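Local coordinates for protein YCGM (Escherichia coli, PDB 1NR9) that is of unknown function but belongs to the fumarylacetoacetate hydrolase family and holds a magnesium ion, at residues 69-74 against 150-155; 74-79 against 130-135; 84-89 against 177-182. One frame throughout, in Å; residues are numbered along the deposited sequence.

Contact 1 (69-74 against 150-155); sequences VHHEVE and LSLSVN. With MG (magnesium ion), chain E.
Strand 69-79 of the fumarylacetoacetate hydrolase fold, whose break carries the magnesium ligand Glu72, is backed here by the four-stranded antiparallel sheet, with His71 and Val73 packed on Leu150, Leu152 and Val154. The two segments run in nearly opposite directions, 163° apart, but no hydrogen bond joins them, and the contact is side-chain packing in the buried interior. Leu152 supplies both methyls to His71: CD2 lies over one ring face, displaced toward the rim, 4.1 Å from the ring centroid in a CH-pi contact, and Leu152 CD1 sits beside CG and CD2 of His71. His71 CG stands between its backbone N and carbonyl carbon (chi1 56°), which drops the imidazole toward the sheet. Val154 CG2 comes obliquely to the same ring, 4.0 Å from His71 CE1. Two residues on, Val73 CB meets Leu152 CB at 4.1 Å, while Leu150 CD1 rests 4.2 Å from the carbonyl carbon C of Glu74. Glu72 points the other way, to the magnesium site that Asp103 shares. Its OE1 forms a salt bridge with Lys124, and its OE2 binds the magnesium ion at 2.4 Å.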
loop_
_atom_site.group_PDB
_atom_site.type_symbol
_atom_site.label_atom_id
_atom_site.label_comp_id
_atom_site.label_asym_id
_atom_site.label_seq_id
_atom_site.Cartn_x
_atom_site.Cartn_y
_atom_site.Cartn_z
ATOM N N VAL A 69 -16.064 1.905 12.487
ATOM C CA VAL A 69 -15.686 1.852 11.084
ATOM C C VAL A 69 -16.493 2.923 10.367
ATOM O O VAL A 69 -17.720 2.866 10.372
ATOM C CB VAL A 69 -16.032 0.453 10.496
ATOM C CG1 VAL A 69 -15.625 0.363 9.035
ATOM C CG2 VAL A 69 -15.328 -0.623 11.311
ATOM N N HIS A 70 -15.818 3.897 9.758
ATOM C CA HIS A 70 -16.522 4.962 9.047
ATOM C C HIS A 70 -16.628 4.772 7.545
ATOM O O HIS A 70 -15.851 4.032 6.941
ATOM C CB HIS A 70 -15.885 6.313 9.330
ATOM C CG HIS A 70 -16.187 6.839 10.696
ATOM N ND1 HIS A 70 -15.967 8.154 11.053
ATOM C CD2 HIS A 70 -16.663 6.222 11.802
ATOM C CE1 HIS A 70 -16.293 8.323 12.321
ATOM N NE2 HIS A 70 -16.718 7.166 12.800
ATOM N N HIS A 71 -17.611 5.440 6.949
ATOM C CA HIS A 71 -17.828 5.358 5.513
ATOM C C HIS A 71 -17.468 6.699 4.878
ATOM O O HIS A 71 -17.691 7.758 5.466
ATOM C CB HIS A 71 -19.293 5.027 5.202
ATOM C CG HIS A 71 -20.267 5.990 5.805
ATOM N ND1 HIS A 71 -20.970 5.715 6.960
ATOM C CD2 HIS A 71 -20.610 7.253 5.451
ATOM C CE1 HIS A 71 -21.700 6.764 7.292
ATOM N NE2 HIS A 71 -21.499 7.712 6.393
ATOM N N GLU A 72 -16.885 6.642 3.688
ATOM C CA GLU A 72 -16.529 7.842 2.959
ATOM C C GLU A 72 -16.884 7.559 1.514
ATOM O O GLU A 72 -16.165 6.824 0.840
ATOM C CB GLU A 72 -15.024 8.131 3.042
ATOM C CG GLU A 72 -14.480 8.544 4.404
ATOM C CD GLU A 72 -13.031 9.033 4.324
ATOM O OE1 GLU A 72 -12.447 9.375 5.379
ATOM O OE2 GLU A 72 -12.479 9.076 3.198
ATOM N N VAL A 73 -17.995 8.095 1.028
ATOM C CA VAL A 73 -18.332 7.864 -0.372
ATOM C C VAL A 73 -17.346 8.729 -1.146
ATOM O O VAL A 73 -17.033 9.844 -0.719
ATOM C CB VAL A 73 -19.789 8.289 -0.716
ATOM C CG1 VAL A 73 -19.961 9.780 -0.546
ATOM C CG2 VAL A 73 -20.127 7.854 -2.146
ATOM N N GLU A 74 -16.837 8.208 -2.257
ATOM C CA GLU A 74 -15.870 8.947 -3.052
ATOM C C GLU A 74 -15.951 8.561 -4.531
ATOM O O GLU A 74 -16.402 7.461 -4.884
ATOM C CB GLU A 74 -14.434 8.680 -2.534
ATOM C CG GLU A 74 -14.206 8.902 -1.007
ATOM C CD GLU A 74 -12.723 8.968 -0.608
ATOM O OE1 GLU A 74 -11.858 8.999 -1.514
ATOM O OE2 GLU A 74 -12.412 9.004 0.613
ATOM N N LEU A 150 -22.475 13.082 -5.600
ATOM C CA LEU A 150 -22.080 11.954 -4.749
ATOM C C LEU A 150 -22.950 11.911 -3.495
ATOM O O LEU A 150 -23.071 12.908 -2.782
ATOM C CB LEU A 150 -20.617 12.081 -4.318
ATOM C CG LEU A 150 -19.521 11.940 -5.373
ATOM C CD1 LEU A 150 -18.164 12.148 -4.715
ATOM C CD2 LEU A 150 -19.602 10.552 -6.030
ATOM N N SER A 151 -23.556 10.762 -3.218
ATOM C CA SER A 151 -24.407 10.645 -2.037
ATOM C C SER A 151 -24.377 9.263 -1.415
ATOM O O SER A 151 -24.177 8.258 -2.109
ATOM C CB SER A 151 -25.851 10.999 -2.387
ATOM O OG SER A 151 -26.339 10.145 -3.402
ATOM N N LEU A 152 -24.573 9.226 -0.098
ATOM C CA LEU A 152 -24.603 7.978 0.649
ATOM C C LEU A 152 -25.689 8.024 1.711
ATOM O O LEU A 152 -25.727 8.933 2.556
ATOM C CB LEU A 152 -23.261 7.713 1.331
ATOM C CG LEU A 152 -23.174 6.474 2.236
ATOM C CD1 LEU A 152 -21.726 6.187 2.553
ATOM C CD2 LEU A 152 -23.926 6.693 3.530
ATOM N N SER A 153 -26.575 7.043 1.685
ATOM C CA SER A 153 -27.614 7.014 2.695
ATOM C C SER A 153 -27.481 5.738 3.502
ATOM O O SER A 153 -27.152 4.682 2.972
ATOM C CB SER A 153 -28.997 7.088 2.051
ATOM O OG SER A 153 -29.220 5.964 1.225
ATOM N N VAL A 154 -27.704 5.845 4.800
ATOM C CA VAL A 154 -27.641 4.677 5.655
ATOM C C VAL A 154 -29.049 4.514 6.210
ATOM O O VAL A 154 -29.616 5.460 6.769
ATOM C CB VAL A 154 -26.651 4.871 6.808
ATOM C CG1 VAL A 154 -26.570 3.598 7.634
ATOM C CG2 VAL A 154 -25.295 5.233 6.264
ATOM N N ASN A 155 -29.617 3.328 6.017
ATOM C CA ASN A 155 -30.962 3.016 6.485
ATOM C C ASN A 155 -31.997 4.115 6.184
ATOM O O ASN A 155 -32.702 4.592 7.083
ATOM C CB ASN A 155 -30.932 2.709 7.991
ATOM C CG ASN A 155 -29.983 1.553 8.341
ATOM O OD1 ASN A 155 -30.002 0.496 7.701
ATOM N ND2 ASN A 155 -29.161 1.749 9.372
HETATM MG MG MG E . -10.286 9.909 2.741
HETATM O O HOH W 1 -10.093 9.017 0.378
#

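Contact 2 (74-79 against 130-135); sequences ELAVLI and CPLSGF
With CG anti to its carbonyl carbon (chi1 -74°), Phe135 sends its ring toward strand 69-79, where Leu78, CG anti to its backbone N (chi1 171°), sets its CB and one methyl against it. Both segments lie on strands of the mixed sheet of the fumarylacetoacetate hydrolase fold, the second where strand 130-137 is interrupted. Strand 95-102 pairs with each of the strands 69-79 and 130-137, and the two meet here through side chains, without a hydrogen bond between the segments. Leu78 CB stands over the centre of the Phe135 ring, 3.7 Å from the centroid and 13° off the ring normal, a CH-pi contact made by the first carbon of the side chain. Farther out, Leu78 CD2 leans to the same ring, 3.9 Å from Phe135 CD1. The two side chains cross at a slant. Ala76 approaches differently: its carbonyl O lies at the ring edge, near the plane, 3.6 Å from Phe135 CE2, and its CB reaches the same carbon at 3.9 Å. That small methyl is shared with Leu132, whose branch end comes closer to the strand than the direction of its first bond suggests. Leu132 and Phe135 also touch Val189 of strand 189-191, so the apolar cluster joins three strands of the sheet. Between them, Ser133 OG is hydrogen-bonded to Val100 N of the intervening strand. On the side nearer Cys130, the cluster closes where Leu132 CD1 meets Ala76 CB at 3.6 Å.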
loop_
_atom_site.group_PDB
_atom_site.type_symbol
_atom_site.label_atom_id
_atom_site.label_comp_id
_atom_site.label_asym_id
_atom_site.label_seq_id
_atom_site.Cartn_x
_atom_site.Cartn_y
_atom_site.Cartn_z
ATOM N N GLU A 74 -16.837 8.208 -2.257
ATOM C CA GLU A 74 -15.870 8.947 -3.052
ATOM C C GLU A 74 -15.951 8.561 -4.531
ATOM O O GLU A 74 -16.402 7.461 -4.884
ATOM C CB GLU A 74 -14.434 8.680 -2.534
ATOM C CG GLU A 74 -14.206 8.902 -1.007
ATOM C CD GLU A 74 -12.723 8.968 -0.608
ATOM O OE1 GLU A 74 -11.858 8.999 -1.514
ATOM O OE2 GLU A 74 -12.412 9.004 0.613
ATOM N N LEU A 75 -15.527 9.483 -5.390
ATOM C CA LEU A 75 -15.491 9.246 -6.826
ATOM C C LEU A 75 -14.216 8.444 -7.142
ATOM O O LEU A 75 -13.104 8.845 -6.772
ATOM C CB LEU A 75 -15.453 10.568 -7.595
ATOM C CG LEU A 75 -15.349 10.335 -9.108
ATOM C CD1 LEU A 75 -16.623 9.648 -9.604
ATOM C CD2 LEU A 75 -15.137 11.648 -9.830
ATOM N N ALA A 76 -14.388 7.324 -7.837
ATOM C CA ALA A 76 -13.282 6.446 -8.190
ATOM C C ALA A 76 -12.921 6.563 -9.651
ATOM O O ALA A 76 -13.772 6.394 -10.530
ATOM C CB ALA A 76 -13.638 5.005 -7.870
ATOM N N VAL A 77 -11.647 6.838 -9.907
ATOM C CA VAL A 77 -11.151 6.972 -11.269
ATOM C C VAL A 77 -10.284 5.749 -11.547
ATOM O O VAL A 77 -9.385 5.421 -10.762
ATOM C CB VAL A 77 -10.301 8.262 -11.429
ATOM C CG1 VAL A 77 -9.904 8.461 -12.889
ATOM C CG2 VAL A 77 -11.078 9.466 -10.921
ATOM N N LEU A 78 -10.580 5.069 -12.654
ATOM C CA LEU A 78 -9.851 3.872 -13.067
ATOM C C LEU A 78 -8.791 4.217 -14.114
ATOM O O LEU A 78 -9.136 4.614 -15.224
ATOM C CB LEU A 78 -10.826 2.859 -13.662
ATOM C CG LEU A 78 -10.157 1.647 -14.323
ATOM C CD1 LEU A 78 -9.436 0.834 -13.248
ATOM C CD2 LEU A 78 -11.194 0.791 -15.043
ATOM N N ILE A 79 -7.509 4.064 -13.771
ATOM C CA ILE A 79 -6.432 4.374 -14.713
ATOM C C ILE A 79 -6.291 3.318 -15.832
ATOM O O ILE A 79 -6.233 2.117 -15.566
ATOM C CB ILE A 79 -5.076 4.524 -13.990
ATOM C CG1 ILE A 79 -4.975 5.880 -13.275
ATOM C CG2 ILE A 79 -3.958 4.496 -15.012
ATOM C CD1 ILE A 79 -6.008 6.130 -12.240
ATOM N N CYS A 130 -12.147 -1.071 0.949
ATOM C CA CYS A 130 -12.446 -0.320 -0.259
ATOM C C CYS A 130 -13.488 -0.994 -1.155
ATOM O O CYS A 130 -13.163 -1.506 -2.227
ATOM C CB CYS A 130 -11.161 -0.094 -1.053
ATOM S SG CYS A 130 -11.309 1.132 -2.363
ATOM N N PRO A 131 -14.755 -1.030 -0.710
ATOM C CA PRO A 131 -15.784 -1.654 -1.546
ATOM C C PRO A 131 -15.798 -0.759 -2.764
ATOM O O PRO A 131 -15.569 0.441 -2.646
ATOM C CB PRO A 131 -17.052 -1.500 -0.715
ATOM C CG PRO A 131 -16.540 -1.406 0.694
ATOM C CD PRO A 131 -15.322 -0.543 0.556
ATOM N N LEU A 132 -16.082 -1.296 -3.932
ATOM C CA LEU A 132 -16.036 -0.456 -5.110
ATOM C C LEU A 132 -17.108 -0.889 -6.092
ATOM O O LEU A 132 -17.381 -2.082 -6.230
ATOM C CB LEU A 132 -14.646 -0.599 -5.721
ATOM C CG LEU A 132 -14.091 0.301 -6.816
ATOM C CD1 LEU A 132 -14.055 1.758 -6.316
ATOM C CD2 LEU A 132 -12.681 -0.182 -7.179
ATOM N N SER A 133 -17.725 0.080 -6.762
ATOM C CA SER A 133 -18.766 -0.210 -7.740
ATOM C C SER A 133 -18.114 -0.553 -9.072
ATOM O O SER A 133 -16.882 -0.603 -9.177
ATOM C CB SER A 133 -19.684 1.003 -7.922
ATOM O OG SER A 133 -19.021 2.073 -8.581
ATOM N N GLY A 134 -18.945 -0.816 -10.079
ATOM C CA GLY A 134 -18.428 -1.114 -11.399
ATOM C C GLY A 134 -18.014 0.227 -11.975
ATOM O O GLY A 134 -18.286 1.258 -11.365
ATOM N N PHE A 135 -17.372 0.232 -13.140
ATOM C CA PHE A 135 -16.932 1.479 -13.748
ATOM C C PHE A 135 -17.663 1.837 -15.018
ATOM O O PHE A 135 -18.100 0.971 -15.772
ATOM C CB PHE A 135 -15.441 1.430 -14.069
ATOM C CG PHE A 135 -14.562 1.533 -12.870
ATOM C CD1 PHE A 135 -13.972 0.396 -12.327
ATOM C CD2 PHE A 135 -14.318 2.771 -12.281
ATOM C CE1 PHE A 135 -13.140 0.490 -11.207
ATOM C CE2 PHE A 135 -13.492 2.880 -11.166
ATOM C CZ PHE A 135 -12.902 1.737 -10.626
#

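Contact 3 (84-89 against 177-182); sequences RQATEE and YMSKFF
Gln85 and Lys180 bring their backbones together, CA to CA 4.6 Å, and the Gln85 N donates to Ser179 O at 3.2 Å, nearly straight at the hydrogen (166°) but from well above the carbonyl plane. Gln85 has left-handed backbone angles, and after it the chain leads to Thr87, the N-cap of helix 88-94. Arg84 starts away from the other segment, then bends at chi2 (49°) so that its guanidinium reaches the carbonyls there: NH1 lies 3.0 Å from Ser179 O and 3.1 Å from Lys180 O. The Gln85 amide folds back over the guanidinium, its NE2 3.3 Å above the Arg84 plane and over the centre. At the guanidinium edge, in its plane, are Phe181 C and Phe182 N. The carbonyls of Ser179 and Lys180 lie at the C-terminal end of helix 171-178, so the contact ties that end to the loop between strand 69-79 and helix 88-94, at the interface with the second subunit. Phe181 meets Phe66 of the second subunit ring to ring, and Tyr177 OH is hydrogen-bonded to Lys122 of that subunit. Ser179 OG is hydrogen-bonded to Ala176 O and also lies 4.0 Å from Ala86 CB.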
loop_
_atom_site.group_PDB
_atom_site.type_symbol
_atom_site.label_atom_id
_atom_site.label_comp_id
_atom_site.label_asym_id
_atom_site.label_seq_id
_atom_site.Cartn_x
_atom_site.Cartn_y
_atom_site.Cartn_z
ATOM N N ARG A 84 3.656 8.251 -14.922
ATOM C CA ARG A 84 4.796 8.494 -14.045
ATOM C C ARG A 84 5.185 9.946 -14.264
ATOM O O ARG A 84 5.414 10.348 -15.409
ATOM C CB ARG A 84 5.973 7.584 -14.402
ATOM C CG ARG A 84 7.250 7.903 -13.632
ATOM C CD ARG A 84 6.964 8.028 -12.136
ATOM N NE ARG A 84 8.144 8.347 -11.329
ATOM C CZ ARG A 84 8.111 8.574 -10.017
ATOM N NH1 ARG A 84 6.956 8.521 -9.362
ATOM N NH2 ARG A 84 9.234 8.846 -9.356
ATOM N N GLN A 85 5.239 10.728 -13.180
ATOM C CA GLN A 85 5.586 12.152 -13.271
ATOM C C GLN A 85 4.859 12.738 -14.489
ATOM O O GLN A 85 5.405 13.552 -15.221
ATOM C CB GLN A 85 7.098 12.323 -13.469
ATOM C CG GLN A 85 7.989 11.701 -12.401
ATOM C CD GLN A 85 8.048 12.522 -11.133
ATOM O OE1 GLN A 85 8.366 13.711 -11.160
ATOM N NE2 GLN A 85 7.749 11.891 -10.009
ATOM N N ALA A 86 3.621 12.310 -14.686
ATOM C CA ALA A 86 2.810 12.714 -15.827
ATOM C C ALA A 86 2.296 14.145 -15.890
ATOM O O ALA A 86 2.172 14.834 -14.878
ATOM C CB ALA A 86 1.636 11.759 -15.950
ATOM N N THR A 87 1.982 14.567 -17.110
ATOM C CA THR A 87 1.429 15.890 -17.372
ATOM C C THR A 87 -0.085 15.686 -17.426
ATOM O O THR A 87 -0.562 14.571 -17.660
ATOM C CB THR A 87 1.873 16.447 -18.746
ATOM O OG1 THR A 87 1.125 15.799 -19.784
ATOM C CG2 THR A 87 3.353 16.201 -18.979
ATOM N N GLU A 88 -0.839 16.757 -17.230
ATOM C CA GLU A 88 -2.285 16.651 -17.251
ATOM C C GLU A 88 -2.798 16.094 -18.560
ATOM O O GLU A 88 -3.810 15.395 -18.566
ATOM C CB GLU A 88 -2.922 17.999 -16.972
ATOM C CG GLU A 88 -2.418 18.628 -15.698
ATOM C CD GLU A 88 -3.383 19.657 -15.145
ATOM O OE1 GLU A 88 -4.219 20.179 -15.931
ATOM O OE2 GLU A 88 -3.297 19.948 -13.926
ATOM N N GLU A 89 -2.113 16.378 -19.669
ATOM C CA GLU A 89 -2.576 15.852 -20.954
ATOM C C GLU A 89 -2.531 14.330 -20.922
ATOM O O GLU A 89 -3.395 13.659 -21.487
ATOM C CB GLU A 89 -1.721 16.344 -22.123
ATOM C CG GLU A 89 -2.336 15.956 -23.471
ATOM C CD GLU A 89 -1.377 16.080 -24.642
ATOM O OE1 GLU A 89 -0.775 17.162 -24.815
ATOM O OE2 GLU A 89 -1.237 15.093 -25.399
ATOM N N TYR A 177 -0.475 14.986 -9.755
ATOM C CA TYR A 177 0.332 15.153 -8.536
ATOM C C TYR A 177 0.723 13.788 -7.934
ATOM O O TYR A 177 1.882 13.561 -7.564
ATOM C CB TYR A 177 -0.456 15.964 -7.503
ATOM C CG TYR A 177 0.234 16.085 -6.170
ATOM C CD1 TYR A 177 1.377 16.867 -6.025
ATOM C CD2 TYR A 177 -0.230 15.379 -5.060
ATOM C CE1 TYR A 177 2.047 16.942 -4.812
ATOM C CE2 TYR A 177 0.433 15.443 -3.845
ATOM C CZ TYR A 177 1.575 16.227 -3.730
ATOM O OH TYR A 177 2.251 16.265 -2.535
HETATM N N MSE A 178 -0.251 12.879 -7.847
HETATM C CA MSE A 178 -0.003 11.543 -7.316
HETATM C C MSE A 178 1.142 10.862 -8.042
HETATM O O MSE A 178 2.054 10.338 -7.411
HETATM C CB MSE A 178 -1.254 10.671 -7.441
HETATM C CG MSE A 178 -2.392 11.102 -6.528
HETATM SE SE MSE A 178 -4.061 10.145 -6.805
HETATM C CE MSE A 178 -4.751 10.340 -4.996
ATOM N N SER A 179 1.093 10.869 -9.371
ATOM C CA SER A 179 2.125 10.217 -10.165
ATOM C C SER A 179 3.531 10.656 -9.803
ATOM O O SER A 179 4.498 9.977 -10.146
ATOM C CB SER A 179 1.881 10.442 -11.660
ATOM O OG SER A 179 1.904 11.814 -11.990
ATOM N N LYS A 180 3.650 11.782 -9.104
ATOM C CA LYS A 180 4.965 12.273 -8.708
ATOM C C LYS A 180 5.672 11.350 -7.717
ATOM O O LYS A 180 6.893 11.211 -7.759
ATOM C CB LYS A 180 4.857 13.668 -8.106
ATOM C CG LYS A 180 4.988 14.796 -9.111
ATOM C CD LYS A 180 4.953 16.142 -8.396
ATOM C CE LYS A 180 6.052 16.240 -7.334
ATOM N NZ LYS A 180 5.875 17.385 -6.380
ATOM N N PHE A 181 4.910 10.713 -6.835
ATOM C CA PHE A 181 5.491 9.819 -5.840
ATOM C C PHE A 181 5.332 8.349 -6.208
ATOM O O PHE A 181 6.230 7.539 -5.958
ATOM C CB PHE A 181 4.867 10.086 -4.480
ATOM C CG PHE A 181 4.810 11.541 -4.130
ATOM C CD1 PHE A 181 3.875 12.378 -4.736
ATOM C CD2 PHE A 181 5.721 12.087 -3.227
ATOM C CE1 PHE A 181 3.850 13.735 -4.451
ATOM C CE2 PHE A 181 5.705 13.439 -2.935
ATOM C CZ PHE A 181 4.768 14.268 -3.546
ATOM N N PHE A 182 4.203 8.000 -6.810
ATOM C CA PHE A 182 3.977 6.618 -7.188
ATOM C C PHE A 182 3.513 6.533 -8.623
ATOM O O PHE A 182 2.595 7.251 -9.025
ATOM C CB PHE A 182 2.916 5.980 -6.296
ATOM C CG PHE A 182 2.729 6.670 -4.975
ATOM C CD1 PHE A 182 1.597 7.437 -4.738
ATOM C CD2 PHE A 182 3.702 6.577 -3.973
ATOM C CE1 PHE A 182 1.444 8.092 -3.534
ATOM C CE2 PHE A 182 3.554 7.230 -2.766
ATOM C CZ PHE A 182 2.432 7.988 -2.543
#

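Contacts 1 and 2 are consecutive on strand 69-79, sharing Glu74; their centres are 14 Å apart, and they touch where Leu150 CD1 approaches Leu75 N at 3.8 Å. Along the chain contact 2 is nested within the loop that contact 1 closes. Contact 1 holds Glu72 of the magnesium site, whereas the Ala76 side chain of contact 2 is about 12 Å from the ion. Contact 3 touches neither: its centre is about 29 Å from that of contact 1, on the opposite side of the chain centre, and about 19 Å from that of contact 2. Its Phe182 side chain still lies about 13 Å from the magnesium ion.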